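PDB 3QA9: CoA binding domain protein from Escherichia coli, which is a small single-domain member of the CoA binding domain family with a Rossmann-like fold. Local coordinates for residues Leu80-Val92 / Phe104-Ala117. Sequence-based numbering, arbitrary orientation.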
ATOM      1  N   LEU A  80      -0.814  -3.335  -1.023  1.00 14.72           N
ATOM      2  CA  LEU A  80      -1.581  -4.439  -1.579  1.00 16.32           C
ATOM      3  C   LEU A  80      -2.774  -4.992  -0.834  1.00 15.97           C
ATOM      4  O   LEU A  80      -2.687  -5.343   0.331  1.00 15.72           O
ATOM      5  CB  LEU A  80      -0.641  -5.607  -1.863  1.00 14.77           C
ATOM      6  CG  LEU A  80       0.569  -5.282  -2.731  1.00 16.60           C
ATOM      7  CD1 LEU A  80       1.433  -6.511  -2.835  1.00 14.37           C
ATOM      8  CD2 LEU A  80       0.121  -4.812  -4.108  1.00 15.84           C
ATOM      9  N   PHE A  81      -3.880  -5.088  -1.559  1.00 15.83           N
ATOM     10  CA  PHE A  81      -5.127  -5.653  -1.061  1.00 16.53           C
ATOM     11  C   PHE A  81      -5.486  -6.631  -2.175  1.00 16.40           C
ATOM     12  O   PHE A  81      -6.410  -6.388  -2.948  1.00 16.29           O
ATOM     13  CB  PHE A  81      -6.212  -4.574  -0.947  1.00 16.23           C
ATOM     14  CG  PHE A  81      -6.060  -3.692   0.254  1.00 13.60           C
ATOM     15  CD1 PHE A  81      -6.605  -4.065   1.480  1.00 15.87           C
ATOM     16  CD2 PHE A  81      -5.422  -2.464   0.150  1.00 13.91           C
ATOM     17  CE1 PHE A  81      -6.476  -3.243   2.600  1.00 12.56           C
ATOM     18  CE2 PHE A  81      -5.286  -1.631   1.268  1.00 15.18           C
ATOM     19  CZ  PHE A  81      -5.833  -2.013   2.485  1.00 13.85           C
ATOM     20  N   VAL A  82      -4.726  -7.723  -2.267  1.00 18.36           N
ATOM     21  CA  VAL A  82      -4.942  -8.727  -3.312  1.00 18.75           C
ATOM     22  C   VAL A  82      -4.678 -10.138  -2.797  1.00 18.60           C
ATOM     23  O   VAL A  82      -4.034 -10.325  -1.764  1.00 18.61           O
ATOM     24  CB  VAL A  82      -3.996  -8.498  -4.520  1.00 19.59           C
ATOM     25  CG1 VAL A  82      -4.234  -7.133  -5.118  1.00 19.51           C
ATOM     26  CG2 VAL A  82      -2.537  -8.629  -4.075  1.00 19.06           C
ATOM     27  N   ASP A  83      -5.184 -11.132  -3.521  1.00 18.35           N
ATOM     28  CA  ASP A  83      -4.962 -12.521  -3.141  1.00 18.28           C
ATOM     29  C   ASP A  83      -3.466 -12.773  -3.325  1.00 16.43           C
ATOM     30  O   ASP A  83      -2.861 -12.273  -4.269  1.00 15.95           O
ATOM     31  CB  ASP A  83      -5.769 -13.451  -4.051  1.00 20.73           C
ATOM     32  CG  ASP A  83      -7.264 -13.393  -3.773  1.00 21.26           C
ATOM     33  OD1 ASP A  83      -8.052 -13.589  -4.723  1.00 25.31           O
ATOM     34  OD2 ASP A  83      -7.648 -13.165  -2.606  1.00 22.14           O
ATOM     35  N   PRO A  84      -2.846 -13.539  -2.417  1.00 17.42           N
ATOM     36  CA  PRO A  84      -1.412 -13.830  -2.516  1.00 17.83           C
ATOM     37  C   PRO A  84      -0.899 -14.298  -3.883  1.00 17.48           C
ATOM     38  O   PRO A  84       0.164 -13.873  -4.333  1.00 18.57           O
ATOM     39  CB  PRO A  84      -1.208 -14.887  -1.439  1.00 17.13           C
ATOM     40  CG  PRO A  84      -2.165 -14.451  -0.379  1.00 18.67           C
ATOM     41  CD  PRO A  84      -3.412 -14.135  -1.194  1.00 18.19           C
ATOM     42  N   ALA A  85      -1.648 -15.175  -4.541  1.00 19.20           N
ATOM     43  CA  ALA A  85      -1.226 -15.704  -5.836  1.00 19.52           C
ATOM     44  C   ALA A  85      -1.141 -14.656  -6.937  1.00 20.94           C
ATOM     45  O   ALA A  85      -0.569 -14.915  -7.997  1.00 20.51           O
ATOM     46  CB  ALA A  85      -2.161 -16.826  -6.266  1.00 19.40           C
ATOM     47  N   LYS A  86      -1.708 -13.479  -6.689  1.00 20.74           N
ATOM     48  CA  LYS A  86      -1.705 -12.401  -7.680  1.00 20.10           C
ATOM     49  C   LYS A  86      -0.685 -11.309  -7.395  1.00 19.43           C
ATOM     50  O   LYS A  86      -0.435 -10.451  -8.237  1.00 18.25           O
ATOM     51  CB  LYS A  86      -3.080 -11.744  -7.732  1.00 19.63           C
ATOM     52  CG  LYS A  86      -4.196 -12.654  -8.139  1.00 22.04           C
ATOM     53  CD  LYS A  86      -5.512 -11.998  -7.888  1.00 23.84           C
ATOM     54  CE  LYS A  86      -6.593 -13.032  -7.959  1.00 26.28           C
ATOM     55  NZ  LYS A  86      -7.894 -12.379  -7.972  1.00 28.53           N
ATOM     56  N   ALA A  87      -0.089 -11.340  -6.214  1.00 18.02           N
ATOM     57  CA  ALA A  87       0.841 -10.288  -5.834  1.00 19.15           C
ATOM     58  C   ALA A  87       2.078 -10.094  -6.698  1.00 18.56           C
ATOM     59  O   ALA A  87       2.531  -8.964  -6.874  1.00 16.67           O
ATOM     60  CB  ALA A  87       1.256 -10.466  -4.386  1.00 18.99           C
ATOM     61  N   TRP A  88       2.624 -11.181  -7.238  1.00 17.69           N
ATOM     62  CA  TRP A  88       3.839 -11.092  -8.050  1.00 17.99           C
ATOM     63  C   TRP A  88       3.761 -10.010  -9.118  1.00 17.83           C
ATOM     64  O   TRP A  88       4.699  -9.254  -9.342  1.00 16.93           O
ATOM     65  CB  TRP A  88       4.133 -12.438  -8.731  1.00 17.21           C
ATOM     66  CG  TRP A  88       3.150 -12.817  -9.813  1.00 17.02           C
ATOM     67  CD1 TRP A  88       1.954 -13.464  -9.654  1.00 16.85           C
ATOM     68  CD2 TRP A  88       3.252 -12.501 -11.207  1.00 18.24           C
ATOM     69  NE1 TRP A  88       1.313 -13.583 -10.866  1.00 16.31           N
ATOM     70  CE2 TRP A  88       2.096 -13.021 -11.840  1.00 17.22           C
ATOM     71  CE3 TRP A  88       4.233 -11.878 -11.995  1.00 19.18           C
ATOM     72  CZ2 TRP A  88       1.863 -12.872 -13.214  1.00 17.83           C
ATOM     73  CZ3 TRP A  88       4.002 -11.735 -13.363  1.00 17.60           C
ATOM     74  CH2 TRP A  88       2.838 -12.254 -13.960  1.00 18.14           C
ATOM     75  N   ARG A  89       2.616  -9.965  -9.775  1.00 17.94           N
ATOM     76  CA  ARG A  89       2.330  -9.032 -10.855  1.00 19.77           C
ATOM     77  C   ARG A  89       2.533  -7.580 -10.424  1.00 19.61           C
ATOM     78  O   ARG A  89       3.255  -6.810 -11.054  1.00 17.45           O
ATOM     79  CB  ARG A  89       0.885  -9.290 -11.268  1.00 22.17           C
ATOM     80  CG  ARG A  89       0.340  -8.595 -12.463  1.00 29.53           C
ATOM     81  CD  ARG A  89      -1.019  -9.242 -12.800  1.00 31.67           C
ATOM     82  NE  ARG A  89      -2.192  -8.427 -12.468  1.00 37.01           N
ATOM     83  CZ  ARG A  89      -3.362  -8.890 -12.018  1.00 37.56           C
ATOM     84  NH1 ARG A  89      -3.569 -10.180 -11.803  1.00 39.10           N
ATOM     85  NH2 ARG A  89      -4.362  -8.047 -11.833  1.00 39.29           N
ATOM     86  N   PHE A  90       1.893  -7.212  -9.329  1.00 18.24           N
ATOM     87  CA  PHE A  90       1.995  -5.862  -8.829  1.00 18.85           C
ATOM     88  C   PHE A  90       3.379  -5.544  -8.323  1.00 19.17           C
ATOM     89  O   PHE A  90       3.811  -4.402  -8.354  1.00 20.84           O
ATOM     90  CB  PHE A  90       0.927  -5.663  -7.774  1.00 19.37           C
ATOM     91  CG  PHE A  90      -0.429  -5.936  -8.315  1.00 18.46           C
ATOM     92  CD1 PHE A  90      -1.084  -7.117  -8.021  1.00 21.06           C
ATOM     93  CD2 PHE A  90      -1.070  -4.977  -9.089  1.00 21.23           C
ATOM     94  CE1 PHE A  90      -2.328  -7.392  -8.573  1.00 20.90           C
ATOM     95  CE2 PHE A  90      -2.305  -5.226  -9.648  1.00 21.65           C
ATOM     96  CZ  PHE A  90      -2.962  -6.426  -9.352  1.00 22.09           C
ATOM     97  N   VAL A  91       4.090  -6.562  -7.874  1.00 17.64           N
ATOM     98  CA  VAL A  91       5.452  -6.353  -7.432  1.00 17.36           C
ATOM     99  C   VAL A  91       6.349  -6.032  -8.621  1.00 17.03           C
ATOM    100  O   VAL A  91       7.174  -5.136  -8.558  1.00 16.05           O
ATOM    101  CB  VAL A  91       5.983  -7.586  -6.723  1.00 18.48           C
ATOM    102  CG1 VAL A  91       7.511  -7.550  -6.674  1.00 17.55           C
ATOM    103  CG2 VAL A  91       5.404  -7.623  -5.336  1.00 20.58           C
ATOM    104  N   VAL A  92       6.183  -6.770  -9.709  1.00 16.93           N
ATOM    105  CA  VAL A  92       6.988  -6.526 -10.906  1.00 17.08           C
ATOM    106  C   VAL A  92       6.738  -5.103 -11.372  1.00 17.27           C
ATOM    107  O   VAL A  92       7.659  -4.382 -11.764  1.00 17.11           O
ATOM    108  CB  VAL A  92       6.625  -7.497 -12.043  1.00 17.72           C
ATOM    109  CG1 VAL A  92       7.289  -7.045 -13.342  1.00 18.37           C
ATOM    110  CG2 VAL A  92       7.079  -8.897 -11.681  1.00 18.98           C
ATOM    111  N   PHE A 104       2.370  -5.478   2.114  1.00 12.31           N
ATOM    112  CA  PHE A 104       1.371  -6.539   2.026  1.00 13.21           C
ATOM    113  C   PHE A 104       0.399  -6.434   3.198  1.00 13.12           C
ATOM    114  O   PHE A 104       0.767  -6.709   4.343  1.00 12.75           O
ATOM    115  CB  PHE A 104       2.022  -7.925   2.081  1.00 12.31           C
ATOM    116  CG  PHE A 104       2.934  -8.230   0.926  1.00 12.07           C
ATOM    117  CD1 PHE A 104       4.266  -7.815   0.940  1.00 12.41           C
ATOM    118  CD2 PHE A 104       2.476  -8.982  -0.154  1.00 12.51           C
ATOM    119  CE1 PHE A 104       5.128  -8.148  -0.108  1.00 13.41           C
ATOM    120  CE2 PHE A 104       3.332  -9.319  -1.208  1.00 13.72           C
ATOM    121  CZ  PHE A 104       4.662  -8.903  -1.179  1.00 13.75           C
ATOM    122  N   GLN A 105      -0.838  -6.037   2.921  1.00 13.89           N
ATOM    123  CA  GLN A 105      -1.840  -5.939   3.977  1.00 14.86           C
ATOM    124  C   GLN A 105      -2.134  -7.351   4.491  1.00 16.12           C
ATOM    125  O   GLN A 105      -1.632  -8.336   3.948  1.00 17.16           O
ATOM    126  CB  GLN A 105      -3.125  -5.295   3.431  1.00 14.29           C
ATOM    127  CG  GLN A 105      -2.952  -3.834   3.022  1.00 13.32           C
ATOM    128  CD  GLN A 105      -3.030  -2.872   4.196  1.00 15.98           C
ATOM    129  OE1 GLN A 105      -2.305  -1.874   4.249  1.00 15.36           O
ATOM    130  NE2 GLN A 105      -3.924  -3.157   5.136  1.00 15.42           N
ATOM    131  N   TYR A 106      -2.944  -7.460   5.534  1.00 15.92           N
ATOM    132  CA  TYR A 106      -3.263  -8.777   6.075  1.00 16.69           C
ATOM    133  C   TYR A 106      -3.756  -9.757   5.047  1.00 16.44           C
ATOM    134  O   TYR A 106      -4.580  -9.427   4.217  1.00 15.52           O
ATOM    135  CB  TYR A 106      -4.335  -8.687   7.140  1.00 17.37           C
ATOM    136  CG  TYR A 106      -4.000  -7.800   8.276  1.00 19.09           C
ATOM    137  CD1 TYR A 106      -4.809  -6.720   8.567  1.00 22.01           C
ATOM    138  CD2 TYR A 106      -2.894  -8.048   9.073  1.00 21.01           C
ATOM    139  CE1 TYR A 106      -4.562  -5.924   9.638  1.00 24.95           C
ATOM    140  CE2 TYR A 106      -2.619  -7.249  10.168  1.00 24.66           C
ATOM    141  CZ  TYR A 106      -3.463  -6.176  10.433  1.00 24.82           C
ATOM    142  OH  TYR A 106      -3.261  -5.365  11.511  1.00 28.90           O
ATOM    143  N   ASN A 107      -3.249 -10.975   5.144  1.00 16.53           N
ATOM    144  CA  ASN A 107      -3.622 -12.072   4.269  1.00 19.17           C
ATOM    145  C   ASN A 107      -3.281 -11.913   2.802  1.00 17.96           C
ATOM    146  O   ASN A 107      -3.861 -12.595   1.970  1.00 18.95           O
ATOM    147  CB  ASN A 107      -5.116 -12.341   4.391  1.00 19.30           C
ATOM    148  CG  ASN A 107      -5.554 -12.469   5.814  1.00 22.01           C
ATOM    149  OD1 ASN A 107      -6.397 -11.714   6.279  1.00 26.23           O
ATOM    150  ND2 ASN A 107      -4.971 -13.411   6.528  1.00 21.16           N
ATOM    151  N   THR A 108      -2.364 -11.011   2.474  1.00 16.07           N
ATOM    152  CA  THR A 108      -1.984 -10.810   1.084  1.00 14.61           C
ATOM    153  C   THR A 108      -0.555 -11.256   0.805  1.00 15.16           C
ATOM    154  O   THR A 108      -0.159 -11.381  -0.349  1.00 13.94           O
ATOM    155  CB  THR A 108      -2.083  -9.332   0.658  1.00 15.76           C
ATOM    156  OG1 THR A 108      -1.074  -8.566   1.336  1.00 16.45           O
ATOM    157  CG2 THR A 108      -3.464  -8.764   0.973  1.00 13.94           C
ATOM    158  N   TYR A 109       0.208 -11.501   1.864  1.00 14.11           N
ATOM    159  CA  TYR A 109       1.600 -11.908   1.724  1.00 14.54           C
ATOM    160  C   TYR A 109       1.829 -13.166   0.886  1.00 15.32           C
ATOM    161  O   TYR A 109       1.132 -14.166   1.043  1.00 12.93           O
ATOM    162  CB  TYR A 109       2.217 -12.128   3.107  1.00 15.37           C
ATOM    163  CG  TYR A 109       3.688 -12.508   3.084  1.00 16.00           C
ATOM    164  CD1 TYR A 109       4.667 -11.569   2.759  1.00 14.88           C
ATOM    165  CD2 TYR A 109       4.101 -13.800   3.414  1.00 16.17           C
ATOM    166  CE1 TYR A 109       6.028 -11.908   2.771  1.00 17.84           C
ATOM    167  CE2 TYR A 109       5.454 -14.147   3.429  1.00 16.58           C
ATOM    168  CZ  TYR A 109       6.410 -13.198   3.110  1.00 18.73           C
ATOM    169  OH  TYR A 109       7.748 -13.527   3.163  1.00 20.72           O
ATOM    170  N   TYR A 110       2.822 -13.094   0.004  1.00 13.81           N
ATOM    171  CA  TYR A 110       3.234 -14.210  -0.830  1.00 14.05           C
ATOM    172  C   TYR A 110       4.754 -14.123  -0.902  1.00 13.83           C
ATOM    173  O   TYR A 110       5.316 -13.239  -1.541  1.00 15.32           O
ATOM    174  CB  TYR A 110       2.591 -14.140  -2.211  1.00 16.40           C
ATOM    175  CG  TYR A 110       2.687 -15.445  -2.964  1.00 18.46           C
ATOM    176  CD1 TYR A 110       2.021 -16.586  -2.519  1.00 21.32           C
ATOM    177  CD2 TYR A 110       3.425 -15.528  -4.131  1.00 19.87           C
ATOM    178  CE1 TYR A 110       2.096 -17.782  -3.220  1.00 21.36           C
ATOM    179  CE2 TYR A 110       3.516 -16.700  -4.837  1.00 23.42           C
ATOM    180  CZ  TYR A 110       2.841 -17.822  -4.385  1.00 23.02           C
ATOM    181  OH  TYR A 110       2.915 -18.975  -5.114  1.00 28.73           O
ATOM    182  N   PRO A 111       5.435 -15.058  -0.225  1.00 12.52           N
ATOM    183  CA  PRO A 111       6.892 -15.180  -0.125  1.00 12.85           C
ATOM    184  C   PRO A 111       7.669 -14.911  -1.395  1.00 13.20           C
ATOM    185  O   PRO A 111       8.586 -14.108  -1.411  1.00 14.46           O
ATOM    186  CB  PRO A 111       7.105 -16.622   0.330  1.00 14.52           C
ATOM    187  CG  PRO A 111       5.897 -16.967   1.041  1.00 15.80           C
ATOM    188  CD  PRO A 111       4.765 -16.230   0.369  1.00 13.99           C
ATOM    189  N   LEU A 112       7.328 -15.625  -2.458  1.00 12.97           N
ATOM    190  CA  LEU A 112       8.048 -15.452  -3.716  1.00 15.28           C
ATOM    191  C   LEU A 112       7.989 -14.020  -4.225  1.00 15.61           C
ATOM    192  O   LEU A 112       8.994 -13.485  -4.691  1.00 16.21           O
ATOM    193  CB  LEU A 112       7.508 -16.410  -4.775  1.00 15.76           C
ATOM    194  CG  LEU A 112       7.778 -17.887  -4.472  1.00 18.15           C
ATOM    195  CD1 LEU A 112       7.115 -18.742  -5.532  1.00 19.67           C
ATOM    196  CD2 LEU A 112       9.278 -18.151  -4.426  1.00 20.43           C
ATOM    197  N   ALA A 113       6.818 -13.399  -4.135  1.00 15.32           N
ATOM    198  CA  ALA A 113       6.658 -12.016  -4.588  1.00 15.50           C
ATOM    199  C   ALA A 113       7.512 -11.096  -3.722  1.00 14.54           C
ATOM    200  O   ALA A 113       8.182 -10.189  -4.224  1.00 13.52           O
ATOM    201  CB  ALA A 113       5.188 -11.599  -4.506  1.00 15.23           C
ATOM    202  N   ALA A 114       7.483 -11.333  -2.415  1.00 14.78           N
ATOM    203  CA  ALA A 114       8.261 -10.519  -1.482  1.00 12.66           C
ATOM    204  C   ALA A 114       9.751 -10.602  -1.785  1.00 14.55           C
ATOM    205  O   ALA A 114      10.450  -9.587  -1.814  1.00 15.15           O
ATOM    206  CB  ALA A 114       7.995 -10.970  -0.043  1.00 13.00           C
ATOM    207  N   ARG A 115      10.237 -11.814  -2.015  1.00 14.13           N
ATOM    208  CA  ARG A 115      11.651 -12.015  -2.308  1.00 14.82           C
ATOM    209  C   ARG A 115      12.060 -11.288  -3.588  1.00 14.08           C
ATOM    210  O   ARG A 115      13.107 -10.651  -3.647  1.00 13.32           O
ATOM    211  CB  ARG A 115      11.947 -13.518  -2.399  1.00 15.64           C
ATOM    212  CG  ARG A 115      13.401 -13.916  -2.736  1.00 16.53           C
ATOM    213  CD  ARG A 115      14.431 -13.368  -1.737  1.00 19.98           C
ATOM    214  NE  ARG A 115      14.190 -13.752  -0.346  1.00 23.89           N
ATOM    215  CZ  ARG A 115      14.676 -14.842   0.250  1.00 25.52           C
ATOM    216  NH1 ARG A 115      15.445 -15.689  -0.417  1.00 23.81           N
ATOM    217  NH2 ARG A 115      14.402 -15.072   1.529  1.00 25.06           N
ATOM    218  N   GLN A 116      11.224 -11.357  -4.609  1.00 14.40           N
ATOM    219  CA  GLN A 116      11.531 -10.664  -5.850  1.00 15.20           C
ATOM    220  C   GLN A 116      11.678  -9.163  -5.601  1.00 15.94           C
ATOM    221  O   GLN A 116      12.606  -8.530  -6.080  1.00 15.66           O
ATOM    222  CB  GLN A 116      10.436 -10.937  -6.877  1.00 19.45           C
ATOM    223  CG  GLN A 116      10.790 -10.452  -8.246  1.00 21.98           C
ATOM    224  CD  GLN A 116       9.746 -10.846  -9.254  1.00 25.20           C
ATOM    225  OE1 GLN A 116       8.625 -11.199  -8.893  1.00 25.89           O
ATOM    226  NE2 GLN A 116      10.101 -10.787 -10.525  1.00 24.92           N
ATOM    227  N   ALA A 117      10.764  -8.592  -4.835  1.00 14.24           N
ATOM    228  CA  ALA A 117      10.855  -7.167  -4.518  1.00 15.57           C
ATOM    229  C   ALA A 117      12.132  -6.875  -3.744  1.00 15.97           C
ATOM    230  O   ALA A 117      12.850  -5.927  -4.054  1.00 15.39           O
ATOM    231  CB  ALA A 117       9.670  -6.730  -3.701  1.00 14.35           C
TER
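Leu80 and Phe104 close two neighbouring parallel strands of a Rossmann-like sheet with order 2-1-3-4-5, and from there both segments leave through loops into helices 87-97 and 111-119, which pack side by side. The short helical segments run nearly parallel, 11° apart, their axes 8.7 Å from each other at closest approach. At the strand ends Leu80 sends CD1 over one face of the Phe104 ring in a CH-pi contact, while Ala87 CB meets the edge of that ring near its plane.

Gln105 N donates a 3.3 Å hydrogen bond to Leu80 O, arriving in the carbonyl plane and completing the parallel bridge, in which Leu80 also bonds to Trp103. The Gln105 side chain starts with CB against Leu80 O; CG lies over the face of the Phe81 ring, 3.6 Å from its centroid. A bend at chi2 then carries the amide across Phe81 CZ, its plane 18° from that of the ring. Helix 34-43 also touches Phe81, through Asp34, Ala35 and Val38.

Thr108 closes the type II turn that begins at Gln105: its OG1 and N both donate to Gln105 O from the same face of the carbonyl, so that oxygen is gripped twice, and the OG1 bond fixes the rotation of the hydroxyl. With the hydroxyl so held, CG2 faces Val82 O. Pro84 rests on the backbone of the turn and the residues after it, CG against Asn107 O and CB against Tyr109 O, and its own CB touches Tyr110 CD1.

Between the helices, the small Ala113 permits close approach, its CB lying 3.8 Å from Trp88 N and also touching Ala87 CB. Val91 straddles the next turn: CG2 reaches Ala113 CB, whereas CG1, anti to the backbone N (chi1 161°), meets Ala117 CB at 3.8 Å.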